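Local coordinates for protein histidine--tRNA ligase (Thermus thermophilus, PDB 1ADY) that joins L-histidine to tRNA(His), using ATP and forming histidyl-adenylate on the way, as a homodimeric class II aminoacyl-tRNA synthetase, at residues P101-M106 against V127-L132; R18-I23 against G308-A313. All coordinates share one frame; numbering follows the deposited sequence.

Contact 1: P101-M106 against V127-L132. With HAM (histidyl-adenosine monophosphate), chain F.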
loop_
_atom_site.group_PDB
_atom_site.type_symbol
_atom_site.label_atom_id
_atom_site.label_comp_id
_atom_site.label_asym_id
_atom_site.label_seq_id
_atom_site.Cartn_x
_atom_site.Cartn_y
_atom_site.Cartn_z
ATOM N N PRO A 101 -10.398 25.022 -0.850
ATOM C CA PRO A 101 -10.834 23.700 -0.387
ATOM C C PRO A 101 -9.647 22.764 -0.164
ATOM O O PRO A 101 -8.579 22.944 -0.756
ATOM C CB PRO A 101 -11.717 23.219 -1.538
ATOM C CG PRO A 101 -11.032 23.788 -2.735
ATOM C CD PRO A 101 -10.672 25.191 -2.292
ATOM N N VAL A 102 -9.831 21.782 0.710
ATOM C CA VAL A 102 -8.784 20.813 1.003
ATOM C C VAL A 102 -8.988 19.561 0.147
ATOM O O VAL A 102 -9.961 18.827 0.326
ATOM C CB VAL A 102 -8.777 20.446 2.502
ATOM C CG1 VAL A 102 -7.754 19.365 2.775
ATOM C CG2 VAL A 102 -8.463 21.682 3.336
ATOM N N ARG A 103 -8.107 19.362 -0.831
ATOM C CA ARG A 103 -8.176 18.201 -1.723
ATOM C C ARG A 103 -7.262 17.078 -1.211
ATOM O O ARG A 103 -6.075 17.303 -0.943
ATOM C CB ARG A 103 -7.778 18.598 -3.149
ATOM C CG ARG A 103 -8.729 19.583 -3.814
ATOM C CD ARG A 103 -8.212 20.015 -5.177
ATOM N NE ARG A 103 -9.137 20.897 -5.896
ATOM C CZ ARG A 103 -9.272 22.204 -5.674
ATOM N NH1 ARG A 103 -8.548 22.814 -4.742
ATOM N NH2 ARG A 103 -10.120 22.913 -6.404
ATOM N N LEU A 104 -7.813 15.873 -1.088
ATOM C CA LEU A 104 -7.064 14.721 -0.589
ATOM C C LEU A 104 -7.212 13.510 -1.503
ATOM O O LEU A 104 -8.275 13.284 -2.080
ATOM C CB LEU A 104 -7.559 14.331 0.812
ATOM C CG LEU A 104 -7.593 15.394 1.912
ATOM C CD1 LEU A 104 -8.231 14.815 3.167
ATOM C CD2 LEU A 104 -6.188 15.903 2.193
ATOM N N TRP A 105 -6.166 12.699 -1.588
ATOM C CA TRP A 105 -6.219 11.507 -2.421
ATOM C C TRP A 105 -5.354 10.391 -1.839
ATOM O O TRP A 105 -4.436 10.648 -1.047
ATOM C CB TRP A 105 -5.755 11.828 -3.850
ATOM C CG TRP A 105 -4.267 11.706 -4.045
ATOM C CD1 TRP A 105 -3.321 12.651 -3.771
ATOM C CD2 TRP A 105 -3.561 10.562 -4.530
ATOM N NE1 TRP A 105 -2.068 12.164 -4.056
ATOM C CE2 TRP A 105 -2.188 10.879 -4.526
ATOM C CE3 TRP A 105 -3.958 9.289 -4.974
ATOM C CZ2 TRP A 105 -1.208 9.982 -4.945
ATOM C CZ3 TRP A 105 -2.984 8.394 -5.394
ATOM C CH2 TRP A 105 -1.625 8.746 -5.376
ATOM N N MET A 106 -5.633 9.162 -2.267
ATOM C CA MET A 106 -4.887 7.986 -1.831
ATOM C C MET A 106 -5.316 6.805 -2.686
ATOM O O MET A 106 -6.261 6.909 -3.470
ATOM C CB MET A 106 -5.183 7.658 -0.363
ATOM C CG MET A 106 -6.541 6.999 -0.154
ATOM S SD MET A 106 -6.700 6.156 1.422
ATOM C CE MET A 106 -7.550 7.417 2.404
ATOM N N VAL A 127 -8.707 4.057 -6.108
ATOM C CA VAL A 127 -8.065 5.366 -6.003
ATOM C C VAL A 127 -9.186 6.268 -5.515
ATOM O O VAL A 127 -10.289 6.243 -6.067
ATOM C CB VAL A 127 -7.531 5.847 -7.369
ATOM C CG1 VAL A 127 -7.033 7.279 -7.270
ATOM C CG2 VAL A 127 -6.414 4.927 -7.841
ATOM N N ASN A 128 -8.914 7.064 -4.492
ATOM C CA ASN A 128 -9.936 7.913 -3.907
ATOM C C ASN A 128 -9.565 9.383 -3.913
ATOM O O ASN A 128 -8.492 9.750 -3.441
ATOM C CB ASN A 128 -10.178 7.443 -2.469
ATOM C CG ASN A 128 -11.417 8.053 -1.848
ATOM O OD1 ASN A 128 -12.483 7.432 -1.831
ATOM N ND2 ASN A 128 -11.269 9.245 -1.277
ATOM N N TYR A 129 -10.469 10.220 -4.420
ATOM C CA TYR A 129 -10.263 11.669 -4.475
ATOM C C TYR A 129 -11.347 12.386 -3.677
ATOM O O TYR A 129 -12.515 12.005 -3.747
ATOM C CB TYR A 129 -10.281 12.170 -5.917
ATOM C CG TYR A 129 -10.350 13.671 -6.020
ATOM C CD1 TYR A 129 -9.248 14.461 -5.708
ATOM C CD2 TYR A 129 -11.527 14.302 -6.403
ATOM C CE1 TYR A 129 -9.317 15.856 -5.771
ATOM C CE2 TYR A 129 -11.611 15.692 -6.471
ATOM C CZ TYR A 129 -10.503 16.465 -6.154
ATOM O OH TYR A 129 -10.581 17.839 -6.218
ATOM N N GLU A 130 -10.962 13.468 -3.000
ATOM C CA GLU A 130 -11.857 14.251 -2.154
ATOM C C GLU A 130 -11.568 15.748 -2.229
ATOM O O GLU A 130 -10.412 16.166 -2.345
ATOM C CB GLU A 130 -11.692 13.791 -0.699
ATOM C CG GLU A 130 -12.951 13.271 -0.021
ATOM C CD GLU A 130 -13.586 12.101 -0.750
ATOM O OE1 GLU A 130 -14.121 12.329 -1.852
ATOM O OE2 GLU A 130 -13.576 10.968 -0.227
ATOM N N ALA A 131 -12.626 16.548 -2.153
ATOM C CA ALA A 131 -12.523 18.010 -2.175
ATOM C C ALA A 131 -13.440 18.505 -1.062
ATOM O O ALA A 131 -14.664 18.526 -1.213
ATOM C CB ALA A 131 -12.973 18.558 -3.524
ATOM N N LEU A 132 -12.849 18.873 0.067
ATOM C CA LEU A 132 -13.620 19.313 1.225
ATOM C C LEU A 132 -13.547 20.804 1.553
ATOM O O LEU A 132 -12.545 21.469 1.278
ATOM C CB LEU A 132 -13.185 18.505 2.449
ATOM C CG LEU A 132 -13.294 16.989 2.296
ATOM C CD1 LEU A 132 -12.383 16.286 3.272
ATOM C CD2 LEU A 132 -14.725 16.560 2.503
HETATM P P HAM F . -18.779 2.896 -4.444
HETATM O O1P HAM F . -19.166 2.190 -3.204
HETATM O O2P HAM F . -19.858 3.050 -5.443
HETATM O O3P HAM F . -18.133 4.304 -4.012
HETATM O "O5'" HAM F . -17.629 2.121 -5.240
HETATM C "C5'" HAM F . -16.881 2.832 -6.225
HETATM C "C4'" HAM F . -16.073 1.894 -7.101
HETATM O "O4'" HAM F . -15.374 0.943 -6.281
HETATM C "C3'" HAM F . -16.955 1.055 -8.003
HETATM O "O3'" HAM F . -17.345 1.698 -9.219
HETATM C "C2'" HAM F . -15.993 -0.068 -8.332
HETATM O "O2'" HAM F . -15.050 0.297 -9.359
HETATM C "C1'" HAM F . -15.285 -0.291 -7.003
HETATM N N9 HAM F . -15.821 -1.390 -6.175
HETATM C C8 HAM F . -16.812 -1.331 -5.266
HETATM N N7 HAM F . -17.110 -2.541 -4.774
HETATM C C5 HAM F . -16.252 -3.338 -5.414
HETATM C C6 HAM F . -16.183 -4.732 -5.262
HETATM N N6 HAM F . -16.992 -5.361 -4.455
HETATM N N1 HAM F . -15.225 -5.359 -5.978
HETATM C C2 HAM F . -14.427 -4.680 -6.801
HETATM N N3 HAM F . -14.518 -3.360 -6.975
HETATM C C4 HAM F . -15.439 -2.671 -6.262
HETATM C C HAM F . -17.411 4.766 -2.862
HETATM O O HAM F . -16.808 3.974 -2.159
HETATM C CA HAM F . -17.430 6.241 -2.470
HETATM N N HAM F . -16.859 6.426 -1.150
HETATM C CB HAM F . -16.661 7.086 -3.497
HETATM C CG HAM F . -16.636 8.546 -3.159
HETATM C CD2 HAM F . -15.613 9.364 -2.816
HETATM N ND1 HAM F . -17.783 9.301 -3.043
HETATM C CE1 HAM F . -17.469 10.510 -2.616
HETATM N NE2 HAM F . -16.160 10.574 -2.463
#
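Tyr129 sets CG anti to the backbone N (chi1 169°) and Arg103 runs extended from CG to NE, which brings the two side by side on one face of the sheet. Tyr129 OH lies 3.4 Å from Arg103 CD. The hydroxyl sits at the edge of the guanidinium, and the phenol ring is turned 32° from the guanidinium plane. Arg103 NH2 goes on to a salt bridge with Glu142. Trp105 rises from the same face, where its NE1 hydrogen-bonds Glu32.

The two strands form the antiparallel hairpin of motif 2 in the class II synthetase catalytic domain. Val102, Leu104 and Met106 make hydrogen-bonded pairs with Leu132, Glu130 and Asn128. Asn128 N lies 2.8 Å from Met106 O. Trp105 and Tyr129 form a non-hydrogen-bonded pair, and the CA-H of Trp105 faces the O of neighbouring Asn128.

On the other face, Leu104 CD1 packs 4.4 Å from Leu132 CD1. Glu130 bends at chi2 (58°) and turns its carboxylate to the ligand. Glu130 OE1 accepts a hydrogen bond of 2.8 Å from HAM NE2, on the histidyl ring. Asn128 ND2 donates to Glu130 OE2 at 3.1 Å from above the carboxylate plane. Thr83, which also bonds HAM, adds a weak hydrogen bond to OE2.

Contact 2: R18-I23 against G308-A313. With HAM (histidyl-adenosine monophosphate), chain F; SO4 (sulfate ion), chain E.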
loop_
_atom_site.group_PDB
_atom_site.type_symbol
_atom_site.label_atom_id
_atom_site.label_comp_id
_atom_site.label_asym_id
_atom_site.label_seq_id
_atom_site.Cartn_x
_atom_site.Cartn_y
_atom_site.Cartn_z
ATOM N N ARG A 18 1.891 -5.013 -11.871
ATOM C CA ARG A 18 2.435 -3.860 -12.587
ATOM C C ARG A 18 1.348 -2.943 -13.153
ATOM O O ARG A 18 1.457 -1.717 -13.065
ATOM C CB ARG A 18 3.361 -4.332 -13.703
ATOM C CG ARG A 18 4.639 -4.966 -13.202
ATOM C CD ARG A 18 5.273 -5.826 -14.273
ATOM N NE ARG A 18 5.572 -5.073 -15.491
ATOM C CZ ARG A 18 5.807 -5.636 -16.672
ATOM N NH1 ARG A 18 5.776 -6.958 -16.798
ATOM N NH2 ARG A 18 6.080 -4.880 -17.727
ATOM N N MET A 19 0.290 -3.538 -13.701
ATOM C CA MET A 19 -0.814 -2.766 -14.263
ATOM C C MET A 19 -1.429 -1.900 -13.162
ATOM O O MET A 19 -1.695 -0.712 -13.369
ATOM C CB MET A 19 -1.876 -3.694 -14.862
ATOM C CG MET A 19 -2.898 -2.979 -15.743
ATOM S SD MET A 19 -2.153 -2.198 -17.191
ATOM C CE MET A 19 -2.635 -3.336 -18.503
ATOM N N HIS A 20 -1.613 -2.489 -11.981
ATOM C CA HIS A 20 -2.172 -1.765 -10.847
ATOM C C HIS A 20 -1.290 -0.575 -10.518
ATOM O O HIS A 20 -1.777 0.516 -10.223
ATOM C CB HIS A 20 -2.240 -2.657 -9.612
ATOM C CG HIS A 20 -3.339 -3.670 -9.652
ATOM N ND1 HIS A 20 -4.054 -4.027 -8.527
ATOM C CD2 HIS A 20 -3.837 -4.414 -10.668
ATOM C CE1 HIS A 20 -4.943 -4.949 -8.849
ATOM N NE2 HIS A 20 -4.834 -5.202 -10.142
ATOM N N GLN A 21 0.016 -0.797 -10.565
ATOM C CA GLN A 21 0.971 0.254 -10.261
ATOM C C GLN A 21 0.926 1.372 -11.302
ATOM O O GLN A 21 1.068 2.549 -10.956
ATOM C CB GLN A 21 2.368 -0.346 -10.101
ATOM C CG GLN A 21 2.408 -1.367 -8.958
ATOM C CD GLN A 21 3.768 -2.005 -8.743
ATOM O OE1 GLN A 21 4.350 -2.586 -9.657
ATOM N NE2 GLN A 21 4.261 -1.930 -7.517
ATOM N N ARG A 22 0.671 1.014 -12.560
ATOM C CA ARG A 22 0.568 2.004 -13.631
ATOM C C ARG A 22 -0.676 2.849 -13.411
ATOM O O ARG A 22 -0.622 4.076 -13.480
ATOM C CB ARG A 22 0.484 1.332 -14.998
ATOM C CG ARG A 22 1.822 0.927 -15.570
ATOM C CD ARG A 22 1.692 0.647 -17.053
ATOM N NE ARG A 22 2.978 0.357 -17.677
ATOM C CZ ARG A 22 3.150 0.181 -18.984
ATOM N NH1 ARG A 22 2.116 0.268 -19.812
ATOM N NH2 ARG A 22 4.352 -0.106 -19.462
ATOM N N ILE A 23 -1.789 2.179 -13.120
ATOM C CA ILE A 23 -3.064 2.842 -12.875
ATOM C C ILE A 23 -2.922 3.863 -11.749
ATOM O O ILE A 23 -3.268 5.038 -11.918
ATOM C CB ILE A 23 -4.167 1.818 -12.520
ATOM C CG1 ILE A 23 -4.451 0.918 -13.728
ATOM C CG2 ILE A 23 -5.439 2.528 -12.072
ATOM C CD1 ILE A 23 -5.416 -0.216 -13.444
ATOM N N GLY A 308 -12.408 1.538 -8.961
ATOM C CA GLY A 308 -11.788 0.254 -8.695
ATOM C C GLY A 308 -10.664 -0.058 -9.659
ATOM O O GLY A 308 -10.888 -0.257 -10.855
ATOM N N VAL A 309 -9.452 -0.140 -9.124
ATOM C CA VAL A 309 -8.268 -0.429 -9.921
ATOM C C VAL A 309 -8.413 -1.738 -10.703
ATOM O O VAL A 309 -7.976 -1.841 -11.855
ATOM C CB VAL A 309 -7.012 -0.501 -9.035
ATOM C CG1 VAL A 309 -5.769 -0.679 -9.897
ATOM C CG2 VAL A 309 -6.901 0.753 -8.179
ATOM N N GLU A 310 -9.056 -2.726 -10.089
ATOM C CA GLU A 310 -9.261 -4.014 -10.746
ATOM C C GLU A 310 -10.157 -3.831 -11.974
ATOM O O GLU A 310 -9.817 -4.278 -13.069
ATOM C CB GLU A 310 -9.887 -5.029 -9.782
ATOM C CG GLU A 310 -8.950 -5.542 -8.691
ATOM C CD GLU A 310 -8.898 -4.660 -7.451
ATOM O OE1 GLU A 310 -9.577 -3.610 -7.414
ATOM O OE2 GLU A 310 -8.181 -5.032 -6.496
ATOM N N ARG A 311 -11.280 -3.139 -11.784
ATOM C CA ARG A 311 -12.234 -2.879 -12.861
ATOM C C ARG A 311 -11.498 -2.161 -13.989
ATOM O O ARG A 311 -11.573 -2.571 -15.147
ATOM C CB ARG A 311 -13.384 -2.002 -12.352
ATOM C CG ARG A 311 -14.242 -2.621 -11.248
ATOM C CD ARG A 311 -15.370 -3.461 -11.820
ATOM N NE ARG A 311 -16.270 -4.004 -10.796
ATOM C CZ ARG A 311 -17.158 -3.288 -10.105
ATOM N NH1 ARG A 311 -17.286 -1.983 -10.303
ATOM N NH2 ARG A 311 -17.960 -3.893 -9.243
ATOM N N VAL A 312 -10.747 -1.119 -13.632
ATOM C CA VAL A 312 -9.988 -0.349 -14.608
ATOM C C VAL A 312 -9.025 -1.253 -15.373
ATOM O O VAL A 312 -8.861 -1.112 -16.591
ATOM C CB VAL A 312 -9.209 0.788 -13.934
ATOM C CG1 VAL A 312 -8.499 1.637 -14.981
ATOM C CG2 VAL A 312 -10.153 1.642 -13.127
ATOM N N ALA A 313 -8.413 -2.200 -14.665
ATOM C CA ALA A 313 -7.480 -3.136 -15.284
ATOM C C ALA A 313 -8.209 -3.980 -16.331
ATOM O O ALA A 313 -7.699 -4.189 -17.437
ATOM C CB ALA A 313 -6.845 -4.032 -14.224
HETATM P P HAM F . -18.779 2.896 -4.444
HETATM O O1P HAM F . -19.166 2.190 -3.204
HETATM O O2P HAM F . -19.858 3.050 -5.443
HETATM O O3P HAM F . -18.133 4.304 -4.012
HETATM O "O5'" HAM F . -17.629 2.121 -5.240
HETATM C "C5'" HAM F . -16.881 2.832 -6.225
HETATM C "C4'" HAM F . -16.073 1.894 -7.101
HETATM O "O4'" HAM F . -15.374 0.943 -6.281
HETATM C "C3'" HAM F . -16.955 1.055 -8.003
HETATM O "O3'" HAM F . -17.345 1.698 -9.219
HETATM C "C2'" HAM F . -15.993 -0.068 -8.332
HETATM O "O2'" HAM F . -15.050 0.297 -9.359
HETATM C "C1'" HAM F . -15.285 -0.291 -7.003
HETATM N N9 HAM F . -15.821 -1.390 -6.175
HETATM C C8 HAM F . -16.812 -1.331 -5.266
HETATM N N7 HAM F . -17.110 -2.541 -4.774
HETATM C C5 HAM F . -16.252 -3.338 -5.414
HETATM C C6 HAM F . -16.183 -4.732 -5.262
HETATM N N6 HAM F . -16.992 -5.361 -4.455
HETATM N N1 HAM F . -15.225 -5.359 -5.978
HETATM C C2 HAM F . -14.427 -4.680 -6.801
HETATM N N3 HAM F . -14.518 -3.360 -6.975
HETATM C C4 HAM F . -15.439 -2.671 -6.262
HETATM C C HAM F . -17.411 4.766 -2.862
HETATM O O HAM F . -16.808 3.974 -2.159
HETATM C CA HAM F . -17.430 6.241 -2.470
HETATM N N HAM F . -16.859 6.426 -1.150
HETATM C CB HAM F . -16.661 7.086 -3.497
HETATM C CG HAM F . -16.636 8.546 -3.159
HETATM C CD2 HAM F . -15.613 9.364 -2.816
HETATM N ND1 HAM F . -17.783 9.301 -3.043
HETATM C CE1 HAM F . -17.469 10.510 -2.616
HETATM N NE2 HAM F . -16.160 10.574 -2.463
HETATM S S SO4 E . 6.412 -1.210 -15.996
HETATM O O1 SO4 E . 7.588 -0.388 -16.086
HETATM O O2 SO4 E . 6.639 -2.435 -15.285
HETATM O O3 SO4 E . 6.000 -1.575 -17.300
HETATM O O4 SO4 E . 5.391 -0.477 -15.315
#
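His20 and Ile23 pack against Val309 where the long helix of motif 1 crosses the helix of motif 3, both hallmarks of class II synthetases. The short segments cross at 106°, with axes 9.8 Å apart at their closest. His20 holds CG beside its backbone N (chi1 -75°). Val309 puts CG1 anti to the backbone N (chi1 -175°), which lays this methyl over one face of the His20 ring, offset toward the rim. This CH-pi contact measures 4.1 Å from Val309 CG1 to the His20 ring centroid. Val309 CG1 also touches Ile23 CD1 at 3.6 Å. Ile23 CD1 ends among Val309, Val312 and Ala313. The Glu310 carboxylate stands nearly upright to the His20 ring, but its OE2 is hydrogen-bonded to His125.

Away from this core, Arg18, bent at chi3, and extended Arg22 hold a sulfate, probably from the crystallisation liquor. Arg18 NE donates to sulfate O2 at 2.9 Å. A leucine in place of Arg18 would probably cost the sulfate the bonds from this side chain and leave Pro324 O without that donor. The Arg311 guanidinium lays one face over the adenine of HAM. At the N-cap, Gly308 N hydrogen-bonds HAM O2', on the ribose, at 2.9 Å.

Overall arrangement
Contacts 1 and 2 serve the two ends of one ligand. Residues 127-132 meet the histidyl ring of HAM, while residues 308-313 meet its ribose and adenine. The centres of the two contacts lie about 19 Å apart. They touch directly, with Val127 CG2 4.2 Å from Val309 CG2. Strand 123-132 runs next to strand 302-308 in the sheet, with Val127 bonded through its backbone to Phe307, so motif 2 lies directly beside motif 3. Along the chain, contact 1 is nested inside the loop closed by contact 2. Helix 14-33 reaches both contacts, since it also packs on Trp105 and Val127. Tyr263, Tyr264, Thr83 and the carbonyls of Ala281 and Leu282 also bond HAM.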